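PDB 4QPK: protein phosphotransferase ChpT from Brucella abortus, which relays phosphoryl groups in a phosphorelay that controls cell growth, division and survival inside mammalian host cells, acting as a homodimer that also binds the regulator CtrA. Local coordinates for residues 47-52 and 211-216; 59-64 and 89-94; 67-72 and 83-88; 93-98 and 127-132; 116-121 and 149-154. All blocks are in the same frame, centred on the assembly; numbering follows the deposited sequence.

Contact 1. Residues 47-52 and 211-216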
# COMPACT_ATOMS: atom_id res chain seq x y z
N GLY B 47 -2.54 7.78 -5.76
CA GLY B 47 -2.74 6.45 -5.23
C GLY B 47 -1.60 5.53 -5.61
O GLY B 47 -1.10 4.77 -4.78
N ALA B 48 -1.19 5.58 -6.87
CA ALA B 48 -0.09 4.73 -7.35
C ALA B 48 1.22 5.03 -6.62
O ALA B 48 1.92 4.11 -6.20
CB ALA B 48 0.10 4.89 -8.86
N LEU B 49 1.56 6.32 -6.48
CA LEU B 49 2.82 6.67 -5.84
C LEU B 49 2.82 6.33 -4.35
O LEU B 49 3.83 5.88 -3.81
CB LEU B 49 3.14 8.15 -6.06
CG LEU B 49 3.48 8.45 -7.52
CD1 LEU B 49 3.65 9.95 -7.73
CD2 LEU B 49 4.75 7.70 -7.95
N LEU B 50 1.69 6.52 -3.67
CA LEU B 50 1.61 6.11 -2.26
C LEU B 50 1.78 4.60 -2.12
O LEU B 50 2.50 4.13 -1.24
CB LEU B 50 0.29 6.54 -1.62
CG LEU B 50 0.10 8.04 -1.38
CD1 LEU B 50 -1.32 8.31 -0.89
CD2 LEU B 50 1.11 8.54 -0.36
N CYS B 51 1.14 3.85 -3.00
CA CYS B 51 1.33 2.40 -2.99
C CYS B 51 2.79 2.00 -3.26
O CYS B 51 3.31 1.09 -2.61
CB CYS B 51 0.39 1.74 -4.02
SG CYS B 51 -1.35 1.68 -3.46
N SER B 52 3.44 2.66 -4.21
CA SER B 52 4.86 2.39 -4.48
C SER B 52 5.73 2.67 -3.26
O SER B 52 6.70 1.96 -2.98
CB SER B 52 5.35 3.22 -5.67
OG SER B 52 4.95 2.63 -6.89
N HIS B 211 9.43 8.78 -3.87
CA HIS B 211 10.13 9.36 -2.74
C HIS B 211 9.47 10.68 -2.35
O HIS B 211 9.02 10.85 -1.21
CB HIS B 211 11.62 9.51 -3.07
CG HIS B 211 12.35 8.20 -3.09
ND1 HIS B 211 12.66 7.53 -4.26
CD2 HIS B 211 12.81 7.42 -2.08
CE1 HIS B 211 13.29 6.41 -3.97
NE2 HIS B 211 13.39 6.32 -2.65
N SER B 212 9.31 11.58 -3.32
CA SER B 212 8.73 12.90 -3.01
C SER B 212 7.22 12.92 -2.80
O SER B 212 6.67 13.96 -2.44
CB SER B 212 9.11 13.89 -4.13
OG SER B 212 8.67 13.43 -5.40
N VAL B 213 6.53 11.79 -3.02
CA VAL B 213 5.08 11.78 -2.81
C VAL B 213 4.75 11.98 -1.33
O VAL B 213 3.72 12.54 -1.01
CB VAL B 213 4.42 10.46 -3.33
CG1 VAL B 213 4.84 9.25 -2.53
CG2 VAL B 213 2.89 10.58 -3.34
N GLN B 214 5.64 11.56 -0.43
CA GLN B 214 5.29 11.65 0.99
C GLN B 214 5.28 13.10 1.49
O GLN B 214 4.33 13.51 2.16
CB GLN B 214 6.22 10.77 1.83
CG GLN B 214 5.74 10.54 3.27
CD GLN B 214 6.14 11.66 4.18
OE1 GLN B 214 7.25 12.21 4.06
NE2 GLN B 214 5.27 12.00 5.13
N PRO B 215 6.31 13.91 1.15
CA PRO B 215 6.17 15.33 1.52
C PRO B 215 5.02 16.04 0.81
O PRO B 215 4.36 16.88 1.42
CB PRO B 215 7.52 15.94 1.13
CG PRO B 215 8.23 14.91 0.32
CD PRO B 215 7.70 13.59 0.77
N TYR B 216 4.77 15.69 -0.45
CA TYR B 216 3.62 16.24 -1.17
C TYR B 216 2.34 15.91 -0.42
O TYR B 216 1.50 16.78 -0.15
CB TYR B 216 3.57 15.68 -2.60
CG TYR B 216 2.27 15.99 -3.30
CD1 TYR B 216 2.07 17.21 -3.94
CD2 TYR B 216 1.23 15.07 -3.29
CE1 TYR B 216 0.86 17.48 -4.58
CE2 TYR B 216 0.02 15.35 -3.91
CZ TYR B 216 -0.15 16.55 -4.55
OH TYR B 216 -1.37 16.80 -5.16
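V213 of helix 213-225 fits its two methyl groups against L49 and L50 of the long helix 43-74. Of the 147 Å² buried here it supplies about half, with L49 and L50 sharing most of the rest. Its CG2 methyl, anti to the backbone N, lies 3.7 Å from L49 CB and 4.0 Å from L50 CD2, so one methyl group touches two neighbouring leucines. The other methyl does something different: V213 CG1 rests on the helix backbone, 3.7 Å from L49 O. L49 meets the valine through the root of its side chain, since V213 CB is also 3.8 Å from L49 CB. L50 reaches in with one branch, and its chain runs about perpendicular to that of V213. No hydrogen bond passes between the segments; the contact is apolar and largely buried. Helix 43-74 belongs to the dimerization and histidine phosphotransfer (DHp) domain, and helix 213-225 to the C-terminal domain that resembles the ATP-binding domain of histidine kinases, so V213 docks one domain on the other within a single subunit. H56, the residue that carries the phosphoryl group, lies further along helix 43-74, and its ring, unphosphorylated here, meets that of H211 edge-to-face. The second subunit closes in on the leucine side of the contact: L49 packs on A105 and L50 on C51 of that chain, while S52 OG is hydrogen-bonded to A105 N of the same neighbour.

Contact 2. Residues 59-64 and 89-94. Unlike the reference sequence in segment 59-64: I62 (reference Val).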
# COMPACT_ATOMS: atom_id res chain seq x y z
N ILE B 59 10.30 -3.89 1.01
CA ILE B 59 11.11 -4.80 0.20
C ILE B 59 12.28 -5.42 0.96
O ILE B 59 12.52 -6.62 0.87
CB ILE B 59 11.67 -4.04 -1.04
CG1 ILE B 59 10.58 -3.88 -2.09
CG2 ILE B 59 12.88 -4.77 -1.64
CD1 ILE B 59 10.97 -2.94 -3.24
N SER B 60 13.01 -4.60 1.73
CA SER B 60 14.17 -5.11 2.46
C SER B 60 13.80 -6.07 3.60
O SER B 60 14.40 -7.14 3.71
CB SER B 60 15.01 -3.95 3.00
OG SER B 60 15.65 -3.25 1.95
N PRO B 61 12.85 -5.70 4.48
CA PRO B 61 12.56 -6.68 5.53
C PRO B 61 11.89 -7.95 5.03
O PRO B 61 12.19 -9.04 5.55
CB PRO B 61 11.62 -5.91 6.49
CG PRO B 61 11.09 -4.79 5.72
CD PRO B 61 12.16 -4.41 4.73
N ILE B 62 11.04 -7.86 4.00
CA ILE B 62 10.48 -9.09 3.45
C ILE B 62 11.58 -9.91 2.75
O ILE B 62 11.63 -11.13 2.87
CB ILE B 62 9.29 -8.78 2.51
CG1 ILE B 62 8.11 -8.29 3.37
CG2 ILE B 62 8.89 -10.03 1.72
CD1 ILE B 62 6.93 -7.71 2.59
N GLY B 63 12.51 -9.24 2.07
CA GLY B 63 13.64 -9.95 1.50
C GLY B 63 14.48 -10.65 2.56
O GLY B 63 14.93 -11.77 2.36
N ALA B 64 14.68 -9.99 3.70
CA ALA B 64 15.49 -10.58 4.78
C ALA B 64 14.80 -11.79 5.38
O ALA B 64 15.47 -12.72 5.85
CB ALA B 64 15.80 -9.55 5.87
N ALA B 89 10.32 -9.81 10.31
CA ALA B 89 8.85 -9.84 10.30
C ALA B 89 8.27 -8.75 11.19
O ALA B 89 7.25 -8.13 10.85
CB ALA B 89 8.33 -11.23 10.73
N ARG B 90 8.90 -8.50 12.33
CA ARG B 90 8.44 -7.42 13.22
C ARG B 90 8.60 -6.06 12.54
O ARG B 90 7.72 -5.20 12.64
CB ARG B 90 9.19 -7.44 14.55
CG ARG B 90 8.65 -6.41 15.53
CD ARG B 90 9.29 -6.51 16.91
NE ARG B 90 8.72 -5.50 17.80
CZ ARG B 90 9.00 -5.37 19.09
NH1 ARG B 90 9.85 -6.20 19.67
NH2 ARG B 90 8.42 -4.41 19.79
N ASN B 91 9.71 -5.88 11.83
CA ASN B 91 9.97 -4.68 11.05
C ASN B 91 8.90 -4.47 9.97
O ASN B 91 8.28 -3.42 9.89
CB ASN B 91 11.37 -4.79 10.43
CG ASN B 91 11.81 -3.55 9.70
OD1 ASN B 91 11.05 -2.93 8.96
ND2 ASN B 91 13.08 -3.19 9.88
N ALA B 92 8.65 -5.50 9.18
CA ALA B 92 7.65 -5.43 8.12
C ALA B 92 6.26 -5.10 8.69
O ALA B 92 5.54 -4.23 8.17
CB ALA B 92 7.60 -6.75 7.34
N SER B 93 5.92 -5.77 9.79
CA SER B 93 4.63 -5.56 10.45
C SER B 93 4.49 -4.12 10.91
O SER B 93 3.46 -3.48 10.70
CB SER B 93 4.46 -6.51 11.64
OG SER B 93 3.15 -6.41 12.20
N ALA B 94 5.55 -3.60 11.54
CA ALA B 94 5.52 -2.23 12.06
C ALA B 94 5.32 -1.24 10.93
O ALA B 94 4.57 -0.28 11.07
CB ALA B 94 6.79 -1.91 12.84
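P61 presents its ring to N91 and A92 across two antiparallel helices. Ring and asparagine side chain cross at about a right angle, and the amide comes in oxygen first: N91 OD1 is 3.7 Å from P61 CG and 3.9 Å from P61 CB, a van der Waals contact. N91 CG lies anti to the backbone N (chi1 -175°), which sets the amide beside the proline ring. OD1 spends its hydrogen bond along its own helix, accepting from R95 NE one turn on; against the proline it makes packing contact alone. On the other flank of the ring, P61 CB faces the methyl of A92, with A92 CB 4.2 Å away. I62, where the reference sequence has valine, adds the middle of its chain, CG1 standing 4.3 Å from A92 CB. Small A92 lets the helices come near: the CA atoms of P61 and A92 are 5.7 Å apart, and the local axes approach to 8.4 Å at 150° between their directions. Helix 59-64 is kinked here, where N of S60 and of P61 lacks a bond to the turn before. I62 also packs on S93 of the second subunit. A proline five residues after the phosphoacceptor, as P61 follows H56, recalls the H-box of histidine kinases, and the pair of helices is the hairpin of a DHp domain, two of which form a four-helix bundle in the dimer.

Contact 3. Residues 67-72 and 83-88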
# COMPACT_ATOMS: atom_id res chain seq x y z
N ASN B 67 15.81 -14.42 3.10
CA ASN B 67 17.23 -14.72 3.36
C ASN B 67 17.43 -15.60 4.59
O ASN B 67 18.27 -16.50 4.60
CB ASN B 67 18.05 -13.43 3.55
CG ASN B 67 18.10 -12.57 2.31
OD1 ASN B 67 18.04 -13.05 1.16
ND2 ASN B 67 18.18 -11.27 2.53
N GLY B 68 16.67 -15.29 5.64
CA GLY B 68 16.72 -16.05 6.88
C GLY B 68 16.32 -17.49 6.63
O GLY B 68 16.95 -18.42 7.16
N LEU B 69 15.27 -17.68 5.83
CA LEU B 69 14.82 -19.03 5.50
C LEU B 69 15.91 -19.80 4.72
O LEU B 69 16.08 -21.00 4.92
CB LEU B 69 13.51 -19.00 4.69
CG LEU B 69 12.31 -18.59 5.55
CD1 LEU B 69 11.06 -18.30 4.70
CD2 LEU B 69 12.01 -19.67 6.59
N GLU B 70 16.63 -19.09 3.85
CA GLU B 70 17.73 -19.69 3.08
C GLU B 70 18.87 -20.08 4.04
O GLU B 70 19.44 -21.16 3.93
CB GLU B 70 18.23 -18.72 2.00
CG GLU B 70 17.26 -18.52 0.82
CD GLU B 70 17.41 -17.18 0.09
OE1 GLU B 70 18.24 -16.32 0.49
OE2 GLU B 70 16.69 -16.97 -0.90
N LEU B 71 19.18 -19.22 5.00
CA LEU B 71 20.26 -19.51 5.95
C LEU B 71 19.88 -20.67 6.84
O LEU B 71 20.72 -21.49 7.22
CB LEU B 71 20.61 -18.27 6.78
CG LEU B 71 21.29 -17.16 5.98
CD1 LEU B 71 21.55 -15.93 6.86
CD2 LEU B 71 22.57 -17.65 5.33
N LEU B 72 18.60 -20.74 7.19
CA LEU B 72 18.12 -21.81 8.03
C LEU B 72 18.30 -23.15 7.31
O LEU B 72 18.78 -24.12 7.90
CB LEU B 72 16.65 -21.59 8.39
CG LEU B 72 16.07 -22.62 9.35
CD1 LEU B 72 16.73 -22.56 10.71
CD2 LEU B 72 14.59 -22.33 9.47
N ALA B 83 16.18 -15.74 14.55
CA ALA B 83 16.15 -14.40 15.13
C ALA B 83 16.00 -13.35 14.03
O ALA B 83 15.25 -12.39 14.20
CB ALA B 83 17.40 -14.13 15.96
N LEU B 84 16.71 -13.54 12.92
CA LEU B 84 16.60 -12.66 11.76
C LEU B 84 15.17 -12.65 11.19
O LEU B 84 14.62 -11.59 10.86
CB LEU B 84 17.58 -13.09 10.66
CG LEU B 84 17.48 -12.29 9.35
CD1 LEU B 84 17.90 -10.83 9.55
CD2 LEU B 84 18.30 -12.95 8.26
N ILE B 85 14.58 -13.83 11.06
CA ILE B 85 13.22 -13.93 10.53
C ILE B 85 12.28 -13.17 11.47
O ILE B 85 11.42 -12.40 11.02
CB ILE B 85 12.79 -15.41 10.35
CG1 ILE B 85 13.57 -16.06 9.21
CG2 ILE B 85 11.28 -15.50 10.08
CD1 ILE B 85 13.47 -17.61 9.20
N LYS B 86 12.48 -13.34 12.77
CA LYS B 86 11.63 -12.70 13.75
C LYS B 86 11.73 -11.17 13.72
O LYS B 86 10.71 -10.47 13.70
CB LYS B 86 11.98 -13.21 15.16
CG LYS B 86 11.03 -12.68 16.25
CD LYS B 86 11.39 -13.22 17.63
CE LYS B 86 10.35 -12.79 18.66
NZ LYS B 86 10.68 -13.31 20.01
N SER B 87 12.95 -10.63 13.70
CA SER B 87 13.06 -9.18 13.73
C SER B 87 12.64 -8.56 12.39
O SER B 87 12.13 -7.45 12.36
CB SER B 87 14.48 -8.76 14.11
OG SER B 87 15.43 -9.23 13.17
N SER B 88 12.85 -9.29 11.29
CA SER B 88 12.49 -8.76 9.98
C SER B 88 10.97 -8.76 9.81
O SER B 88 10.40 -7.84 9.21
CB SER B 88 13.15 -9.58 8.88
OG SER B 88 14.58 -9.53 9.02
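G68 receives two side chains from the facing helix, L84 and I85. L84 sets one methyl on the glycine, CD2 lying 3.7 Å from G68 CA. I85 comes in beside it: its CG1 is 3.9 Å from G68 CA, and its end, CD1, lies 3.8 Å from G68 C. CD1 then goes on to L69, reaching CD2 of that leucine at 3.6 Å; the isoleucine and L69 side chains cross at about a right angle. With CG1 anti to the carbonyl carbon and the chain extended beyond it (chi2 165°), I85 lays its tip over the G68-L69 backbone. Because G68 has no side chain, the backbones come close, with its CA only 5.5 Å from that of I85, and the helices run nearly antiparallel at 168°. Behind L84, its carbonyl takes two bonds from S88: OG at 2.8 Å, tilted 33° from the carbonyl plane, and the routine helical N-H, which arrives from the opposite face. The buried S88 hydroxyl is thus satisfied within its own helix, one turn from L84. Further out, L72 packs on D78, A81 and M82 toward the turn between helices 43-74 and 78-102, so the contact lies near the closed end of this DHp hairpin. The second subunit adjoins the same apolar layer, its L69 touching I85 and its A89 touching L69, while K86 NZ makes a salt bridge to E73 of that subunit.

Contact 4. Residues 93-98 and 127-132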
# COMPACT_ATOMS: atom_id res chain seq x y z
N SER B 93 5.92 -5.77 9.79
CA SER B 93 4.63 -5.56 10.45
C SER B 93 4.49 -4.12 10.91
O SER B 93 3.46 -3.48 10.70
CB SER B 93 4.46 -6.51 11.64
OG SER B 93 3.15 -6.41 12.20
N ALA B 94 5.55 -3.60 11.54
CA ALA B 94 5.52 -2.23 12.06
C ALA B 94 5.32 -1.24 10.93
O ALA B 94 4.57 -0.28 11.07
CB ALA B 94 6.79 -1.91 12.84
N ARG B 95 5.97 -1.47 9.80
CA ARG B 95 5.84 -0.54 8.68
C ARG B 95 4.43 -0.60 8.08
O ARG B 95 3.86 0.43 7.74
CB ARG B 95 6.91 -0.82 7.63
CG ARG B 95 8.28 -0.43 8.14
CD ARG B 95 9.40 -0.63 7.15
NE ARG B 95 10.66 -0.39 7.84
CZ ARG B 95 11.15 0.82 8.08
NH1 ARG B 95 10.49 1.89 7.67
NH2 ARG B 95 12.28 0.97 8.74
N LEU B 96 3.86 -1.80 7.97
CA LEU B 96 2.51 -1.97 7.42
C LEU B 96 1.45 -1.35 8.35
O LEU B 96 0.51 -0.70 7.89
CB LEU B 96 2.24 -3.46 7.15
CG LEU B 96 3.04 -3.97 5.94
CD1 LEU B 96 3.18 -5.51 5.97
CD2 LEU B 96 2.44 -3.53 4.59
N GLN B 97 1.59 -1.57 9.65
CA GLN B 97 0.62 -1.01 10.59
C GLN B 97 0.70 0.53 10.61
O GLN B 97 -0.32 1.21 10.70
CB GLN B 97 0.83 -1.55 12.01
CG GLN B 97 0.55 -3.05 12.19
CD GLN B 97 -0.90 -3.42 11.90
OE1 GLN B 97 -1.79 -2.59 11.99
NE2 GLN B 97 -1.14 -4.69 11.59
N PHE B 98 1.91 1.07 10.50
CA PHE B 98 2.06 2.51 10.46
C PHE B 98 1.44 3.05 9.17
O PHE B 98 0.67 4.01 9.20
CB PHE B 98 3.54 2.89 10.57
CG PHE B 98 3.80 4.37 10.63
CD1 PHE B 98 3.92 5.10 9.46
CD2 PHE B 98 3.92 5.01 11.86
CE1 PHE B 98 4.15 6.47 9.51
CE2 PHE B 98 4.17 6.39 11.91
CZ PHE B 98 4.27 7.11 10.72
N ARG B 127 10.80 1.95 16.70
CA ARG B 127 11.68 0.88 17.16
C ARG B 127 12.62 0.44 16.03
O ARG B 127 13.74 -0.01 16.28
CB ARG B 127 10.86 -0.31 17.63
CG ARG B 127 10.23 -0.13 18.99
CD ARG B 127 9.79 -1.48 19.53
NE ARG B 127 10.89 -2.45 19.55
CZ ARG B 127 11.61 -2.75 20.62
NH1 ARG B 127 11.35 -2.17 21.79
NH2 ARG B 127 12.58 -3.65 20.54
N ASN B 128 12.17 0.58 14.78
CA ASN B 128 12.99 0.27 13.61
C ASN B 128 13.55 1.50 12.90
O ASN B 128 13.83 1.46 11.70
CB ASN B 128 12.21 -0.56 12.60
CG ASN B 128 11.63 -1.81 13.21
OD1 ASN B 128 12.34 -2.78 13.48
ND2 ASN B 128 10.33 -1.81 13.41
N GLU B 129 13.65 2.61 13.61
CA GLU B 129 14.29 3.80 13.05
C GLU B 129 15.39 4.27 14.00
O GLU B 129 15.45 3.85 15.16
CB GLU B 129 13.28 4.92 12.80
CG GLU B 129 12.25 4.58 11.73
CD GLU B 129 12.85 4.50 10.33
OE1 GLU B 129 13.73 5.31 9.99
OE2 GLU B 129 12.41 3.62 9.55
N LYS B 130 16.26 5.15 13.50
CA LYS B 130 17.41 5.63 14.26
C LYS B 130 17.04 6.48 15.48
O LYS B 130 17.59 6.26 16.56
CB LYS B 130 18.33 6.45 13.36
CG LYS B 130 19.08 5.67 12.30
CD LYS B 130 19.82 6.63 11.37
CE LYS B 130 20.86 5.93 10.53
NZ LYS B 130 21.53 6.89 9.62
N PRO B 131 16.14 7.47 15.33
CA PRO B 131 16.04 8.37 16.48
C PRO B 131 15.41 7.77 17.74
O PRO B 131 14.59 6.85 17.66
CB PRO B 131 15.16 9.51 15.96
CG PRO B 131 14.39 8.93 14.85
CD PRO B 131 15.28 7.90 14.21
N GLU B 132 15.80 8.30 18.89
CA GLU B 132 15.10 8.01 20.13
C GLU B 132 13.76 8.72 20.04
O GLU B 132 13.72 9.92 19.76
CB GLU B 132 15.90 8.49 21.35
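N128 meets A94 through the nitrogen of its amide, ND2 lying 3.6 Å from A94 CB. The asparagine side chain also comes within about 2 Å of a bound sodium ion, whose site it shares with E124, so the loop carries a metal ligand right beside helix 78-102. The main-chain carbonyl of N128 stands oblique to the R95 guanidinium, N128 O 3.4 Å from R95 NH2 at an angle too poor for a hydrogen bond. The next residue, E129, makes the polar link. R95 leaves its helix with an extended chain from CG to NE and offers NH2 to E129 OE2 at 2.8 Å, with 150° at the hydrogen; a weak second bond of 3.2 Å joins R95 NH1 to E129 OE2. One carboxylate oxygen thus takes both nitrogens. It lies at the edge of the guanidinium, near its plane, although the two flat groups are turned 85° apart. The bend of E129 at chi2 (-69°) brings the carboxylate round to the arginine. The other oxygen of the carboxylate, E129 OE1, is hydrogen-bonded to N158 ND2 of helix 144-160. Beyond, P131 packs on F126 and N158, and E132 enters strand 132-136 with backbone bonds to G165 and L167. The loop therefore leads from helix 115-126 into the edge of the five-stranded sheet, while its start is clasped to helix 78-102 of the DHp hairpin.

Contact 5. Residues 116-121 and 149-154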
# COMPACT_ATOMS: atom_id res chain seq x y z
N GLY B 116 -4.44 7.47 20.41
CA GLY B 116 -3.84 6.34 21.09
C GLY B 116 -3.37 5.30 20.08
O GLY B 116 -2.31 4.68 20.23
N ASP B 117 -4.16 5.08 19.04
CA ASP B 117 -3.74 4.16 17.96
C ASP B 117 -2.55 4.73 17.20
O ASP B 117 -1.64 4.00 16.80
CB ASP B 117 -4.90 3.90 17.00
CG ASP B 117 -6.01 3.08 17.63
OD1 ASP B 117 -5.71 2.21 18.48
OD2 ASP B 117 -7.19 3.31 17.27
N ALA B 118 -2.59 6.04 16.96
CA ALA B 118 -1.48 6.70 16.28
C ALA B 118 -0.20 6.55 17.11
O ALA B 118 0.87 6.24 16.58
CB ALA B 118 -1.80 8.20 16.04
N GLN B 119 -0.30 6.79 18.41
CA GLN B 119 0.87 6.65 19.28
C GLN B 119 1.40 5.22 19.23
O GLN B 119 2.62 5.00 19.16
CB GLN B 119 0.55 7.07 20.73
CG GLN B 119 1.74 6.92 21.65
CD GLN B 119 1.48 7.39 23.06
OE1 GLN B 119 0.36 7.78 23.39
NE2 GLN B 119 2.51 7.35 23.91
N ASN B 120 0.50 4.24 19.26
CA ASN B 120 0.96 2.85 19.23
C ASN B 120 1.73 2.51 17.95
O ASN B 120 2.82 1.94 18.02
CB ASN B 120 -0.22 1.90 19.39
CG ASN B 120 -0.74 1.87 20.82
OD1 ASN B 120 -0.05 2.25 21.76
ND2 ASN B 120 -1.97 1.39 20.99
N VAL B 121 1.17 2.85 16.78
CA VAL B 121 1.85 2.44 15.55
C VAL B 121 3.11 3.28 15.36
O VAL B 121 4.09 2.79 14.81
CB VAL B 121 0.93 2.51 14.28
CG1 VAL B 121 -0.29 1.61 14.47
CG2 VAL B 121 0.51 3.96 13.94
N LEU B 149 -2.05 13.75 9.14
CA LEU B 149 -1.05 14.80 9.03
C LEU B 149 0.03 14.61 10.11
O LEU B 149 1.22 14.64 9.82
CB LEU B 149 -1.70 16.19 9.16
CG LEU B 149 -0.71 17.34 9.36
CD1 LEU B 149 0.19 17.50 8.15
CD2 LEU B 149 -1.48 18.64 9.65
N LEU B 150 -0.40 14.39 11.35
CA LEU B 150 0.51 14.16 12.46
C LEU B 150 1.52 13.04 12.15
O LEU B 150 2.73 13.24 12.28
CB LEU B 150 -0.28 13.86 13.75
CG LEU B 150 0.46 13.37 15.00
CD1 LEU B 150 1.49 14.37 15.46
CD2 LEU B 150 -0.54 13.05 16.10
N LEU B 151 1.03 11.88 11.74
CA LEU B 151 1.92 10.76 11.47
C LEU B 151 2.86 11.06 10.30
O LEU B 151 4.02 10.65 10.30
CB LEU B 151 1.13 9.48 11.19
CG LEU B 151 0.40 8.90 12.40
CD1 LEU B 151 -0.40 7.67 11.96
CD2 LEU B 151 1.37 8.51 13.50
N ASN B 152 2.37 11.78 9.29
CA ASN B 152 3.23 12.12 8.17
C ASN B 152 4.30 13.15 8.55
O ASN B 152 5.40 13.14 8.00
CB ASN B 152 2.40 12.62 6.99
CG ASN B 152 1.89 11.47 6.13
OD1 ASN B 152 2.58 11.01 5.22
ND2 ASN B 152 0.71 10.97 6.46
N MET B 153 3.99 14.02 9.49
CA MET B 153 4.98 14.94 10.03
C MET B 153 6.10 14.18 10.76
O MET B 153 7.23 14.65 10.79
CB MET B 153 4.31 15.95 10.97
CG MET B 153 3.48 16.98 10.24
SD MET B 153 2.60 18.11 11.32
CE MET B 153 3.91 19.14 11.98
N LEU B 154 5.79 13.02 11.34
CA LEU B 154 6.85 12.21 11.96
C LEU B 154 7.85 11.76 10.91
O LEU B 154 9.05 11.68 11.17
CB LEU B 154 6.28 10.98 12.65
CG LEU B 154 5.15 11.20 13.64
CD1 LEU B 154 4.84 9.88 14.36
CD2 LEU B 154 5.51 12.31 14.60
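L151 reaches from helix 144-160 across to A118 and V121 on helix 115-126. Its CB leaves the backbone in the direction of the other helix and stays 5.8 Å from A118 CB, so the touching is left to the branched end. CG comes nearer, 4.3 Å from A118 CB. With CG anti to the carbonyl carbon and beside the backbone N (chi1 -69°), the fork opens onto the turn between A118 and V121. One prong, CD2, settles beside the alanine, 3.9 Å from A118 O and 4.1 Å from A118 CB, touching backbone and methyl together. The other prong, CD1, passes the same methyl at 4.3 Å and meets V121, its CG2 likewise 4.3 Å from L151 CD1. A single leucine therefore covers one helical turn of its neighbour; the CA atoms of A118 and L151 are 7.2 Å apart. No hydrogen bond joins the segments; their 127 Å² of buried surface comes mostly from L151 and A118. Both helices belong to the C-terminal domain, an alpha/beta sandwich like the ATP-binding domain of histidine kinases but without the regions needed to bind ATP. Against its mixed sheet, A118 and L150 pack on W135 of strand 132-136, and L150 also reaches F180 and I182 of strand 178-185. Helix 78-102 covers the seam, with I101 touching both L151 and V121, and F98 and A102 adding to the cover on L151.

Overall arrangement
From the N terminus, contact 1 opens first, on helix 43-74, and closes last, at 211-216; the other four lie within its span. Contact 2 pairs that helix with helix 78-102, and contact 3 sits inside contact 2, nearer the turn of the hairpin. Contact 4 starts on S93 and A94, where contact 2 ends, and carries the chain into the C-terminal domain. Contact 5 begins before contact 4 has closed, so the two cross, and they touch through F98 and V121. Contacts 2 and 3 hold the DHp hairpin; contact 5 lies within the kinase-like domain; contacts 1 and 4 join the two domains. Q214 and N152 link contact 1 to contact 5.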